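Local coordinates for putative activator of HSP90 (Plasmodium falciparum, PDB 3N72), which probably binds the Hsp90 chaperone and stimulates its ATPase activity, and is represented here by the Aha1-type N-terminal domain, at residues L44-N50 and F76-K82; L51-A57 and S69-K75. One frame throughout, in Å; residues are numbered along the deposited sequence. Where two conformers were deposited one is given.

Both contacts belong to one long antiparallel hairpin of the Aha1 N-terminal domain, made by strands 44-62 and 65-82. Contact 1 (44-50 with 76-82) lies at the open end, and contact 2 (51-57 with 69-75) continues the same ladder toward the turn, so along the chain the inner pair falls between the two halves of the outer one. Their centres are 20 Å apart, yet they meet at the junction, where F76 CB packs 3.5 Å from L51 CG. There N50 and L51 stand opposite F76 alone, a beta bulge. Helix 120-142 backs contact 1 and helix 23-35 backs contact 2, giving this elongated domain a continuous sheet behind two different helices.

Contact 1: residues L44-N50 and F76-K82; sequences LTIYFDN and FEWLYSK
From L44 paired with K82 to D49 paired with E77, the two strands run antiparallel, with their axes 4.5 Å apart at closest approach and at 149°, so the ladder is twisted. This is the open end of the long hairpin in the Aha1 N-terminal domain, and the hydrogen-bonded pairs T45-S81, Y47-L79 and D49-E77 tie it together with six backbone bonds. Side chains alternate between two faces. On one, L44, I46 and F48 meet Y80 and W78, and helix 120-142 covers part of this layer by way of L130, L122 and I125. F48 works at two places: its CE1 lies 3.6 Å from W78 CB, and its CD1 lies 3.5 Å from F76 CE1, close to the plane of the F76 ring and at its edge. The two phenyl planes are turned 66° against each other, so this is an oblique meeting. W78 has its CG between its backbone N and carbonyl carbon; the indole leads away from the partner strand, and its NE1 reaches the backbone O of E114. At the start of strand 44-62, L44 lies alongside Y80 and puts CD2 3.8 Å from Y80 CD2. The opposite face is more mixed. L79 CB sits over one face of the Y47 ring, a CH-pi contact 3.8 Å from the centroid, while L79 CD2 comes up to Y47 OH at 3.6 Å and L79 CD1 packs on D49 CB. T45 OG1 turns instead to E40. At the other end of the contact, N50 ND2 donates to E77 OE1 over 2.8 Å, a bent bond that meets the oxygen from above the carboxylate plane, with the amide and carboxylate planes 78° apart.

Contact 2: residues L51-A57 and S69-K75; sequences LQVSGNA and SFEYIIK
Q52 N gives K75 O the shortest bond of the ladder, 2.7 Å and nearly straight, and K75 N returns one to Q52 O. The pairs S54-I73 and N56-E71 repeat the exchange, so six backbone bonds hold this antiparallel inner part of the hairpin. E71 is modelled in two conformers; in one of them N56 ND2 also bonds to E71 OE2 at 2.9 Å, so this link may be only part-time. There the oxygen lies in the amide plane, but the amide reaches it on the anti side, tilted out of the carboxylate plane. Beside the first pair, the Q52 amide lies along K75, with NE2 3.5 Å from K75 CG.

The packing centres on Y72, whose ring leans across toward the corner at G55. N56 N stands 3.4 Å above one face of the ring, though its hydrogen goes to E71 O, and A57 CB lies at the ring's edge. V53 has CG1 anti to its backbone N (chi1 -173°), which sets that methyl 3.4 Å from Y72 CD2. The phenol OH binds N23 OD1, and L51, V53, Y72 and I74 all touch helix 23-35.

One side of the ribbon is therefore mostly polar (Q52, S54, N56, E71 and K75, with I73 among them), whereas the other is apolar and joins the sheet to the helix, with the tyrosine hydroxyl as a buried polar group satisfied by N23.

Contact 1: residues L44-N50 and F76-K82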
loop_
_atom_site.group_PDB
_atom_site.type_symbol
_atom_site.label_atom_id
_atom_site.label_comp_id
_atom_site.label_asym_id
_atom_site.label_seq_id
_atom_site.Cartn_x
_atom_site.Cartn_y
_atom_site.Cartn_z
ATOM N N LEU B 44 6.494 -30.472 -34.494
ATOM C CA LEU B 44 5.916 -30.673 -33.157
ATOM C C LEU B 44 6.026 -29.416 -32.308
ATOM O O LEU B 44 7.058 -28.745 -32.342
ATOM C CB LEU B 44 6.661 -31.800 -32.414
ATOM C CG LEU B 44 6.373 -33.282 -32.684
ATOM C CD1 LEU B 44 7.343 -34.158 -31.888
ATOM C CD2 LEU B 44 4.931 -33.648 -32.354
ATOM N N THR B 45 4.993 -29.149 -31.501
ATOM C CA THR B 45 5.096 -28.179 -30.403
ATOM C C THR B 45 4.900 -28.860 -29.051
ATOM O O THR B 45 3.893 -29.519 -28.854
ATOM C CB THR B 45 4.057 -27.064 -30.565
ATOM O OG1 THR B 45 4.296 -26.388 -31.802
ATOM C CG2 THR B 45 4.108 -26.036 -29.389
ATOM N N ILE B 46 5.839 -28.725 -28.121
ATOM C CA ILE B 46 5.585 -29.182 -26.736
ATOM C C ILE B 46 4.974 -28.047 -25.890
ATOM O O ILE B 46 5.450 -26.911 -25.952
ATOM C CB ILE B 46 6.869 -29.716 -25.995
ATOM C CG1 ILE B 46 7.681 -30.737 -26.827
ATOM C CG2 ILE B 46 6.506 -30.290 -24.594
ATOM C CD1 ILE B 46 6.840 -31.853 -27.477
ATOM N N TYR B 47 3.924 -28.334 -25.117
ATOM C CA TYR B 47 3.380 -27.310 -24.207
ATOM C C TYR B 47 2.924 -27.915 -22.891
ATOM O O TYR B 47 2.986 -29.152 -22.715
ATOM C CB TYR B 47 2.285 -26.460 -24.877
ATOM C CG TYR B 47 1.026 -27.195 -25.242
ATOM C CD1 TYR B 47 -0.110 -27.085 -24.448
ATOM C CD2 TYR B 47 0.965 -27.992 -26.401
ATOM C CE1 TYR B 47 -1.282 -27.760 -24.777
ATOM C CE2 TYR B 47 -0.217 -28.678 -26.759
ATOM C CZ TYR B 47 -1.329 -28.551 -25.936
ATOM O OH TYR B 47 -2.486 -29.202 -26.254
ATOM N N PHE B 48 2.504 -27.053 -21.959
ATOM C CA PHE B 48 2.233 -27.475 -20.592
ATOM C C PHE B 48 0.915 -26.929 -20.062
ATOM O O PHE B 48 0.461 -25.868 -20.497
ATOM C CB PHE B 48 3.421 -27.068 -19.705
ATOM C CG PHE B 48 4.749 -27.528 -20.253
ATOM C CD1 PHE B 48 5.233 -28.801 -19.954
ATOM C CD2 PHE B 48 5.485 -26.724 -21.144
ATOM C CE1 PHE B 48 6.476 -29.263 -20.483
ATOM C CE2 PHE B 48 6.725 -27.171 -21.671
ATOM C CZ PHE B 48 7.223 -28.461 -21.328
ATOM N N ASP B 49 0.318 -27.646 -19.109
ATOM C CA ASP B 49 -0.978 -27.284 -18.532
ATOM C C ASP B 49 -1.144 -27.940 -17.159
ATOM O O ASP B 49 -0.277 -28.715 -16.699
ATOM C CB ASP B 49 -2.098 -27.764 -19.460
ATOM C CG ASP B 49 -3.390 -26.973 -19.310
ATOM O OD1 ASP B 49 -3.480 -26.046 -18.455
ATOM O OD2 ASP B 49 -4.337 -27.302 -20.061
ATOM N N ASN B 50 -2.251 -27.601 -16.507
ATOM C CA ASN B 50 -2.646 -28.212 -15.249
ATOM C C ASN B 50 -1.564 -28.116 -14.173
ATOM O O ASN B 50 -1.085 -29.111 -13.636
ATOM C CB ASN B 50 -3.116 -29.648 -15.504
ATOM C CG ASN B 50 -4.302 -29.696 -16.446
ATOM O OD1 ASN B 50 -5.311 -29.030 -16.208
ATOM N ND2 ASN B 50 -4.195 -30.499 -17.513
ATOM N N PHE B 76 2.775 -30.665 -12.887
ATOM C CA PHE B 76 1.978 -30.246 -14.004
ATOM C C PHE B 76 1.988 -31.307 -15.074
ATOM O O PHE B 76 2.524 -32.392 -14.869
ATOM C CB PHE B 76 2.428 -28.874 -14.561
ATOM C CG PHE B 76 3.919 -28.740 -14.886
ATOM C CD1 PHE B 76 4.332 -28.558 -16.209
ATOM C CD2 PHE B 76 4.891 -28.701 -13.879
ATOM C CE1 PHE B 76 5.666 -28.359 -16.528
ATOM C CE2 PHE B 76 6.255 -28.517 -14.187
ATOM C CZ PHE B 76 6.638 -28.345 -15.516
ATOM N N GLU B 77 1.368 -31.001 -16.203
ATOM C CA GLU B 77 1.302 -31.960 -17.286
ATOM C C GLU B 77 1.923 -31.405 -18.569
ATOM O O GLU B 77 1.962 -30.205 -18.761
ATOM C CB GLU B 77 -0.136 -32.411 -17.489
ATOM C CG GLU B 77 -0.631 -33.164 -16.226
ATOM C CD GLU B 77 -2.150 -33.463 -16.232
ATOM O OE1 GLU B 77 -2.861 -32.938 -17.107
ATOM O OE2 GLU B 77 -2.621 -34.248 -15.360
ATOM N N TRP B 78 2.436 -32.289 -19.417
ATOM C CA TRP B 78 2.968 -31.867 -20.724
ATOM C C TRP B 78 2.114 -32.457 -21.834
ATOM O O TRP B 78 1.514 -33.531 -21.677
ATOM C CB TRP B 78 4.439 -32.253 -20.894
ATOM C CG TRP B 78 4.741 -33.764 -21.007
ATOM C CD1 TRP B 78 4.985 -34.631 -19.979
ATOM C CD2 TRP B 78 4.874 -34.529 -22.219
ATOM N NE1 TRP B 78 5.250 -35.896 -20.471
ATOM C CE2 TRP B 78 5.200 -35.864 -21.842
ATOM C CE3 TRP B 78 4.768 -34.214 -23.591
ATOM C CZ2 TRP B 78 5.382 -36.892 -22.786
ATOM C CZ3 TRP B 78 4.974 -35.233 -24.529
ATOM C CH2 TRP B 78 5.272 -36.552 -24.121
ATOM N N LEU B 79 2.048 -31.735 -22.949
ATOM C CA LEU B 79 1.209 -32.094 -24.080
ATOM C C LEU B 79 2.008 -31.792 -25.340
ATOM O O LEU B 79 3.053 -31.132 -25.292
ATOM C CB LEU B 79 -0.124 -31.301 -24.060
ATOM C CG LEU B 79 -1.141 -31.568 -22.921
ATOM C CD1 LEU B 79 -0.978 -30.588 -21.739
ATOM C CD2 LEU B 79 -2.583 -31.496 -23.445
ATOM N N TYR B 80 1.502 -32.260 -26.478
ATOM C CA TYR B 80 2.171 -31.930 -27.730
ATOM C C TYR B 80 1.196 -31.747 -28.860
ATOM O O TYR B 80 0.114 -32.344 -28.874
ATOM C CB TYR B 80 3.237 -32.971 -28.091
ATOM C CG TYR B 80 2.697 -34.359 -28.343
ATOM C CD1 TYR B 80 2.385 -35.203 -27.272
ATOM C CD2 TYR B 80 2.501 -34.835 -29.646
ATOM C CE1 TYR B 80 1.899 -36.484 -27.481
ATOM C CE2 TYR B 80 2.010 -36.151 -29.865
ATOM C CZ TYR B 80 1.702 -36.952 -28.758
ATOM O OH TYR B 80 1.195 -38.246 -28.889
ATOM N N SER B 81 1.575 -30.888 -29.806
ATOM C CA SER B 81 0.820 -30.669 -31.028
ATOM C C SER B 81 1.633 -31.180 -32.209
ATOM O O SER B 81 2.823 -30.892 -32.328
ATOM C CB SER B 81 0.532 -29.172 -31.224
ATOM O OG SER B 81 -0.303 -28.677 -30.197
ATOM N N LYS B 82 0.990 -31.965 -33.060
ATOM C CA LYS B 82 1.583 -32.365 -34.331
ATOM C C LYS B 82 1.304 -31.175 -35.244
ATOM O O LYS B 82 0.201 -31.054 -35.772
ATOM C CB LYS B 82 0.946 -33.658 -34.829
ATOM C CG LYS B 82 1.365 -34.869 -34.007
ATOM C CD LYS B 82 1.136 -36.204 -34.706
ATOM C CE LYS B 82 1.797 -37.321 -33.878
ATOM N NZ LYS B 82 1.470 -38.716 -34.309
#

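Contact 2: residues L51-A57 and S69-K75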
loop_
_atom_site.group_PDB
_atom_site.type_symbol
_atom_site.label_atom_id
_atom_site.label_comp_id
_atom_site.label_asym_id
_atom_site.label_seq_id
_atom_site.Cartn_x
_atom_site.Cartn_y
_atom_site.Cartn_z
ATOM N N LEU B 51 -1.193 -26.885 -13.872
ATOM C CA LEU B 51 -0.112 -26.614 -12.946
ATOM C C LEU B 51 -0.552 -26.545 -11.480
ATOM O O LEU B 51 -1.333 -25.667 -11.102
ATOM C CB LEU B 51 0.551 -25.307 -13.366
ATOM C CG LEU B 51 1.382 -25.492 -14.623
ATOM C CD1 LEU B 51 0.926 -24.596 -15.739
ATOM C CD2 LEU B 51 2.826 -25.299 -14.268
ATOM N N GLN B 52 -0.057 -27.463 -10.660
ATOM C CA GLN B 52 -0.233 -27.349 -9.208
ATOM C C GLN B 52 1.059 -26.737 -8.688
ATOM O O GLN B 52 2.142 -27.269 -8.978
ATOM C CB GLN B 52 -0.376 -28.714 -8.531
ATOM C CG GLN B 52 -1.160 -29.796 -9.230
ATOM C CD GLN B 52 -0.916 -31.141 -8.560
ATOM O OE1 GLN B 52 -0.942 -31.255 -7.318
ATOM N NE2 GLN B 52 -0.668 -32.165 -9.366
ATOM N N VAL B 53 0.968 -25.648 -7.924
ATOM C CA VAL B 53 2.167 -24.991 -7.363
ATOM C C VAL B 53 2.014 -24.872 -5.853
ATOM O O VAL B 53 1.133 -24.151 -5.369
ATOM C CB VAL B 53 2.409 -23.599 -8.009
ATOM C CG1 VAL B 53 3.757 -22.993 -7.535
ATOM C CG2 VAL B 53 2.459 -23.724 -9.520
ATOM N N SER B 54 2.874 -25.562 -5.110
ATOM C CA SER B 54 2.695 -25.655 -3.674
ATOM C C SER B 54 3.976 -25.280 -2.982
ATOM O O SER B 54 5.009 -25.883 -3.244
ATOM C CB SER B 54 2.308 -27.104 -3.282
ATOM O OG SER B 54 2.246 -27.259 -1.861
ATOM N N GLY B 55 3.905 -24.294 -2.081
ATOM C CA GLY B 55 5.072 -23.916 -1.295
ATOM C C GLY B 55 4.939 -22.513 -0.736
ATOM O O GLY B 55 3.846 -22.113 -0.269
ATOM N N ASN B 56 6.046 -21.779 -0.703
ATOM C CA ASN B 56 6.045 -20.460 -0.067
ATOM C C ASN B 56 7.050 -19.512 -0.697
ATOM O O ASN B 56 8.001 -19.951 -1.264
ATOM C CB ASN B 56 6.364 -20.597 1.440
ATOM C CG ASN B 56 7.744 -21.196 1.712
ATOM O OD1 ASN B 56 8.758 -20.505 1.702
ATOM N ND2 ASN B 56 7.775 -22.481 2.002
ATOM N N ALA B 57 6.848 -18.212 -0.533
ATOM C CA ALA B 57 7.809 -17.211 -1.032
ATOM C C ALA B 57 7.668 -16.007 -0.113
ATOM O O ALA B 57 6.549 -15.555 0.151
ATOM C CB ALA B 57 7.503 -16.828 -2.487
ATOM N N SER B 69 13.349 -15.944 0.699
ATOM C CA SER B 69 13.286 -17.386 0.888
ATOM C C SER B 69 12.067 -17.902 0.112
ATOM O O SER B 69 10.934 -17.438 0.340
ATOM C CB SER B 69 13.135 -17.693 2.381
ATOM O OG SER B 69 13.030 -19.082 2.600
ATOM N N PHE B 70 12.294 -18.825 -0.823
ATOM C CA PHE B 70 11.178 -19.500 -1.454
ATOM C C PHE B 70 11.482 -20.981 -1.647
ATOM O O PHE B 70 12.646 -21.399 -1.713
ATOM C CB PHE B 70 10.783 -18.838 -2.804
ATOM C CG PHE B 70 11.814 -18.993 -3.891
ATOM C CD1 PHE B 70 11.771 -20.096 -4.781
ATOM C CD2 PHE B 70 12.830 -18.045 -4.045
ATOM C CE1 PHE B 70 12.736 -20.242 -5.800
ATOM C CE2 PHE B 70 13.791 -18.186 -5.050
ATOM C CZ PHE B 70 13.749 -19.286 -5.921
ATOM N N GLU B 71 10.427 -21.781 -1.716
ATOM C CA GLU B 71 10.547 -23.197 -2.055
ATOM C C GLU B 71 9.204 -23.659 -2.615
ATOM O O GLU B 71 8.155 -23.368 -2.033
ATOM C CB GLU B 71 10.931 -24.024 -0.826
ATOM C CG GLU B 71 9.839 -24.090 0.231
ATOM C CD GLU B 71 10.319 -24.677 1.554
ATOM O OE1 GLU B 71 10.786 -25.840 1.553
ATOM O OE2 GLU B 71 10.221 -23.973 2.593
ATOM N N TYR B 72 9.252 -24.351 -3.752
ATOM C CA TYR B 72 8.035 -24.864 -4.437
ATOM C C TYR B 72 8.198 -26.288 -4.917
ATOM O O TYR B 72 9.292 -26.712 -5.336
ATOM C CB TYR B 72 7.570 -23.956 -5.621
ATOM C CG TYR B 72 6.918 -22.736 -5.106
ATOM C CD1 TYR B 72 7.682 -21.568 -4.849
ATOM C CD2 TYR B 72 5.587 -22.759 -4.728
ATOM C CE1 TYR B 72 7.095 -20.454 -4.279
ATOM C CE2 TYR B 72 4.997 -21.657 -4.124
ATOM C CZ TYR B 72 5.771 -20.507 -3.912
ATOM O OH TYR B 72 5.173 -19.435 -3.336
ATOM N N ILE B 73 7.090 -27.026 -4.829
ATOM C CA ILE B 73 6.859 -28.228 -5.601
ATOM C C ILE B 73 5.977 -27.779 -6.766
ATOM O O ILE B 73 4.936 -27.134 -6.550
ATOM C CB ILE B 73 6.114 -29.293 -4.762
ATOM C CG1 ILE B 73 6.966 -29.720 -3.556
ATOM C CG2 ILE B 73 5.722 -30.494 -5.643
ATOM C CD1 ILE B 73 6.166 -29.973 -2.309
ATOM N N ILE B 74 6.403 -28.072 -7.997
ATOM C CA ILE B 74 5.628 -27.684 -9.180
ATOM C C ILE B 74 5.295 -28.982 -9.901
ATOM O O ILE B 74 6.195 -29.678 -10.330
ATOM C CB ILE B 74 6.422 -26.755 -10.110
ATOM C CG1 ILE B 74 6.990 -25.564 -9.314
ATOM C CG2 ILE B 74 5.532 -26.269 -11.283
ATOM C CD1 ILE B 74 8.079 -24.779 -10.043
ATOM N N LYS B 75 4.009 -29.303 -9.971
ATOM C CA LYS B 75 3.554 -30.556 -10.603
ATOM C C LYS B 75 2.510 -30.230 -11.652
ATOM O O LYS B 75 1.481 -29.586 -11.361
ATOM C CB LYS B 75 3.013 -31.515 -9.542
ATOM C CG LYS B 75 2.668 -32.886 -10.162
ATOM C CD LYS B 75 2.652 -34.011 -9.168
ATOM C CE LYS B 75 2.271 -35.358 -9.853
ATOM N NZ LYS B 75 3.327 -35.807 -10.783
#